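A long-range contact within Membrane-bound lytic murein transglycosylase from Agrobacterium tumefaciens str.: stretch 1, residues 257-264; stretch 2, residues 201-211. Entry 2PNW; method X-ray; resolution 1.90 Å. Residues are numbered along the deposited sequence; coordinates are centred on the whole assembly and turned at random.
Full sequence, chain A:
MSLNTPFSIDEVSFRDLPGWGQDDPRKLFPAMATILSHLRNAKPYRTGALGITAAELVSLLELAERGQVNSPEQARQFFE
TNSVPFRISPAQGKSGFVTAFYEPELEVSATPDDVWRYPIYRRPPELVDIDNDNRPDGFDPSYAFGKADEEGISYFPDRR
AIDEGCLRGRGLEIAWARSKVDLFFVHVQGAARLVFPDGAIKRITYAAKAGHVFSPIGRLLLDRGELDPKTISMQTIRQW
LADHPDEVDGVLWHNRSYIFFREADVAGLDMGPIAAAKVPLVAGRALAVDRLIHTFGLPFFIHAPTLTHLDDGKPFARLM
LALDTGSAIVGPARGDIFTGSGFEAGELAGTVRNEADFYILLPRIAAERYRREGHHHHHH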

# COMPACT_ATOMS: atom_id res chain seq x y z
N SER A 257 -1.34 -8.03 14.19
CA SER A 257 -0.31 -7.13 13.62
C SER A 257 -0.50 -5.73 14.18
O SER A 257 -1.63 -5.29 14.40
CB SER A 257 -0.47 -7.06 12.10
OG SER A 257 0.34 -6.01 11.57
N TYR A 258 0.61 -5.01 14.40
CA TYR A 258 0.54 -3.62 14.88
C TYR A 258 1.62 -2.85 14.14
O TYR A 258 2.77 -3.33 14.05
CB TYR A 258 0.82 -3.57 16.39
CG TYR A 258 0.54 -2.23 17.06
CD1 TYR A 258 -0.69 -1.98 17.68
CD2 TYR A 258 1.50 -1.21 17.08
CE1 TYR A 258 -0.96 -0.72 18.30
CE2 TYR A 258 1.24 0.03 17.70
CZ TYR A 258 0.01 0.25 18.33
OH TYR A 258 -0.25 1.47 18.95
N ILE A 259 1.24 -1.69 13.62
CA ILE A 259 2.12 -0.88 12.78
C ILE A 259 2.80 0.22 13.60
O ILE A 259 2.16 0.92 14.39
CB ILE A 259 1.35 -0.23 11.58
CG1 ILE A 259 0.63 -1.30 10.74
CG2 ILE A 259 2.33 0.67 10.70
CD1 ILE A 259 1.54 -2.52 10.33
N PHE A 260 4.12 0.33 13.43
CA PHE A 260 4.88 1.47 14.02
C PHE A 260 5.26 2.42 12.89
O PHE A 260 5.46 1.99 11.76
CB PHE A 260 6.13 0.98 14.76
CG PHE A 260 5.81 0.08 15.91
CD1 PHE A 260 5.36 0.62 17.11
CD2 PHE A 260 5.89 -1.30 15.78
CE1 PHE A 260 5.04 -0.20 18.18
CE2 PHE A 260 5.58 -2.14 16.87
CZ PHE A 260 5.13 -1.57 18.06
N PHE A 261 5.29 3.71 13.21
CA PHE A 261 5.38 4.77 12.20
C PHE A 261 6.63 5.61 12.42
O PHE A 261 7.23 5.60 13.51
CB PHE A 261 4.11 5.68 12.28
CG PHE A 261 2.83 4.98 11.89
CD1 PHE A 261 2.40 4.98 10.58
CD2 PHE A 261 2.07 4.32 12.86
CE1 PHE A 261 1.19 4.31 10.20
CE2 PHE A 261 0.90 3.65 12.50
CZ PHE A 261 0.45 3.65 11.18
N ARG A 262 7.00 6.34 11.38
CA ARG A 262 8.00 7.41 11.46
C ARG A 262 7.41 8.64 10.77
O ARG A 262 6.61 8.51 9.85
CB ARG A 262 9.29 7.01 10.73
CG ARG A 262 9.09 6.77 9.24
CD ARG A 262 10.42 6.38 8.53
NE ARG A 262 10.30 6.34 7.06
CZ ARG A 262 10.46 7.39 6.24
NH1 ARG A 262 10.69 8.61 6.72
NH2 ARG A 262 10.34 7.23 4.92
N GLU A 263 7.84 9.82 11.21
CA GLU A 263 7.51 11.06 10.51
C GLU A 263 8.23 11.13 9.17
O GLU A 263 9.41 10.76 9.07
CB GLU A 263 7.88 12.26 11.38
CG GLU A 263 7.01 12.38 12.62
CD GLU A 263 7.31 13.64 13.45
OE1 GLU A 263 7.56 14.71 12.83
OE2 GLU A 263 7.28 13.54 14.71
N ALA A 264 7.52 11.62 8.16
CA ALA A 264 8.05 11.73 6.81
C ALA A 264 7.69 13.10 6.23
O ALA A 264 7.03 13.89 6.92
CB ALA A 264 7.50 10.64 5.94
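Stretch 2 201-211: IKRITYAAKAG

How does stretch 2 lie on stretch 1? It forms a strand from Ile201 to Lys209, extended except at Ala207, and runs antiparallel to the strand Ile259–Glu263, the two axes making an angle of 131° and approaching to 4.3 Å. Ile259 faces Lys209, Phe260 faces Ala208, Arg262 faces Thr205 and Glu263 faces Ile204. The ladder is regular on either side of a bulge: Ala210 N donates to Tyr258 O (2.9 Å), Phe260 N to Ala208 O (2.9 Å), Thr205 N to Arg262 O and Arg262 N to Thr205 O (both 3.0 Å), and Ala264 N to Arg203 O (2.9 Å).

What happens between Phe260 and Phe261? The register slips by one residue, a beta bulge that places Phe261 opposite Tyr206. Phe260 O accepts twice, from Ala207 N at 2.8 Å and weakly from Ala208 N at 3.3 Å. Ala207, with phi/psi of -114/-41, turns its CB toward stretch 1, 3.8 Å from Phe261 C. Tyr206 instead points its CB away; with chi1 t, its ring still meets Ile259, whose CG2 lies 3.7 Å from Tyr206 CD1.

Which side chains pack on the face shared by Ile259, Lys209, Ile204 and Glu263? Ile259, m at both chi1 and chi2, brings CD1 to 3.8 Å from Lys209 CB, while the rest of the lysine, p at chi1 and t thereafter, leads away. Ile204 has chi1 p and chi2 t, a combination that lays its CD1 over one face of the Phe261 ring, 4.0 Å from the centroid, in a CH-pi contact. The phenyl group, with chi1 m and chi2 at -90°, presents that face to the methyl. Farther along, Glu263 (m, t) reaches back and Lys202 (m, then t throughout) is fully stretched, so that Lys202 NZ and Glu263 OE2 form a salt bridge at 3.1 Å.

How is the other face, with Phe260, Ala208, Arg262 and Thr205, arranged? The small side chain of Ala208 lies beside that of Phe260, whose ring, at chi1 m, runs along the backbone beyond it: Phe260 CD2 is 4.0 Å from Lys209 CA and Phe260 CE2 is 3.9 Å from Ala210 N. Arg262 takes chi1 p and then extends, setting its guanidinium over the methyl of Thr205, with Arg262 NE 3.9 Å from Thr205 CG2. A water links Arg262 NE to Tyr206 O, 2.9 Å from each. Thr205, t at chi1, turns that methyl to Ala264 as well, Thr205 CG2 lying 3.9 Å from Ala264 CB.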

# COMPACT_ATOMS: atom_id res chain seq x y z
N ILE A 201 0.47 20.14 10.85
CA ILE A 201 0.34 18.86 10.16
C ILE A 201 1.66 18.10 10.26
O ILE A 201 2.74 18.70 10.15
CB ILE A 201 -0.07 19.05 8.69
CG1 ILE A 201 -1.47 19.69 8.63
CG2 ILE A 201 -0.04 17.71 7.92
CD1 ILE A 201 -1.80 20.31 7.25
N LYS A 202 1.58 16.80 10.56
CA LYS A 202 2.76 15.92 10.49
C LYS A 202 2.36 14.72 9.65
O LYS A 202 1.27 14.19 9.82
CB LYS A 202 3.16 15.41 11.88
CG LYS A 202 3.83 16.42 12.80
CD LYS A 202 4.44 15.68 14.00
CE LYS A 202 5.13 16.64 14.96
NZ LYS A 202 5.77 15.92 16.11
N ARG A 203 3.21 14.29 8.74
CA ARG A 203 2.90 13.09 7.98
C ARG A 203 3.61 11.92 8.63
O ARG A 203 4.76 12.07 9.05
CB ARG A 203 3.38 13.25 6.54
CG ARG A 203 2.34 13.83 5.60
CD ARG A 203 2.76 13.31 4.27
NE ARG A 203 1.70 13.16 3.30
CZ ARG A 203 1.61 13.88 2.21
NH1 ARG A 203 2.49 14.85 1.97
NH2 ARG A 203 0.62 13.63 1.36
N ILE A 204 2.94 10.77 8.72
CA ILE A 204 3.59 9.56 9.25
C ILE A 204 3.42 8.46 8.21
O ILE A 204 2.45 8.46 7.44
CB ILE A 204 3.02 9.12 10.63
CG1 ILE A 204 1.50 8.82 10.52
CG2 ILE A 204 3.34 10.21 11.72
CD1 ILE A 204 0.82 8.20 11.84
N THR A 205 4.34 7.50 8.21
CA THR A 205 4.27 6.38 7.29
C THR A 205 4.88 5.15 7.96
O THR A 205 5.65 5.28 8.93
CB THR A 205 5.03 6.73 5.96
OG1 THR A 205 4.76 5.73 4.97
CG2 THR A 205 6.53 6.84 6.22
N TYR A 206 4.53 3.98 7.45
CA TYR A 206 5.00 2.70 7.99
C TYR A 206 6.53 2.73 8.21
O TYR A 206 7.29 3.11 7.29
CB TYR A 206 4.63 1.59 6.99
CG TYR A 206 5.25 0.25 7.30
CD1 TYR A 206 4.56 -0.70 8.05
CD2 TYR A 206 6.54 -0.06 6.85
CE1 TYR A 206 5.16 -1.95 8.36
CE2 TYR A 206 7.14 -1.31 7.14
CZ TYR A 206 6.44 -2.24 7.89
OH TYR A 206 7.01 -3.46 8.18
N ALA A 207 6.97 2.31 9.40
CA ALA A 207 8.39 2.07 9.67
C ALA A 207 8.72 0.62 9.94
O ALA A 207 9.78 0.14 9.53
CB ALA A 207 8.84 2.92 10.88
N ALA A 208 7.84 -0.06 10.71
CA ALA A 208 8.06 -1.45 11.10
C ALA A 208 6.74 -1.97 11.64
O ALA A 208 5.75 -1.25 11.65
CB ALA A 208 9.16 -1.54 12.20
N LYS A 209 6.73 -3.24 12.08
CA LYS A 209 5.53 -3.82 12.65
C LYS A 209 5.92 -4.87 13.68
O LYS A 209 7.01 -5.41 13.65
CB LYS A 209 4.63 -4.41 11.55
CG LYS A 209 5.30 -5.53 10.71
CD LYS A 209 4.42 -5.95 9.52
CE LYS A 209 5.17 -6.99 8.70
NZ LYS A 209 4.26 -7.62 7.69
N ALA A 210 4.99 -5.19 14.57
CA ALA A 210 5.22 -6.18 15.62
C ALA A 210 5.71 -7.54 15.07
O ALA A 210 6.47 -8.23 15.75
CB ALA A 210 3.93 -6.35 16.47
N GLY A 211 5.26 -7.92 13.89
CA GLY A 211 5.73 -9.15 13.19
C GLY A 211 4.60 -10.12 12.85
O GLY A 211 4.69 -10.92 11.89
O HOH W 1 5.70 15.58 8.80
O HOH W 2 10.02 3.56 6.37
O HOH W 3 2.76 -7.20 12.53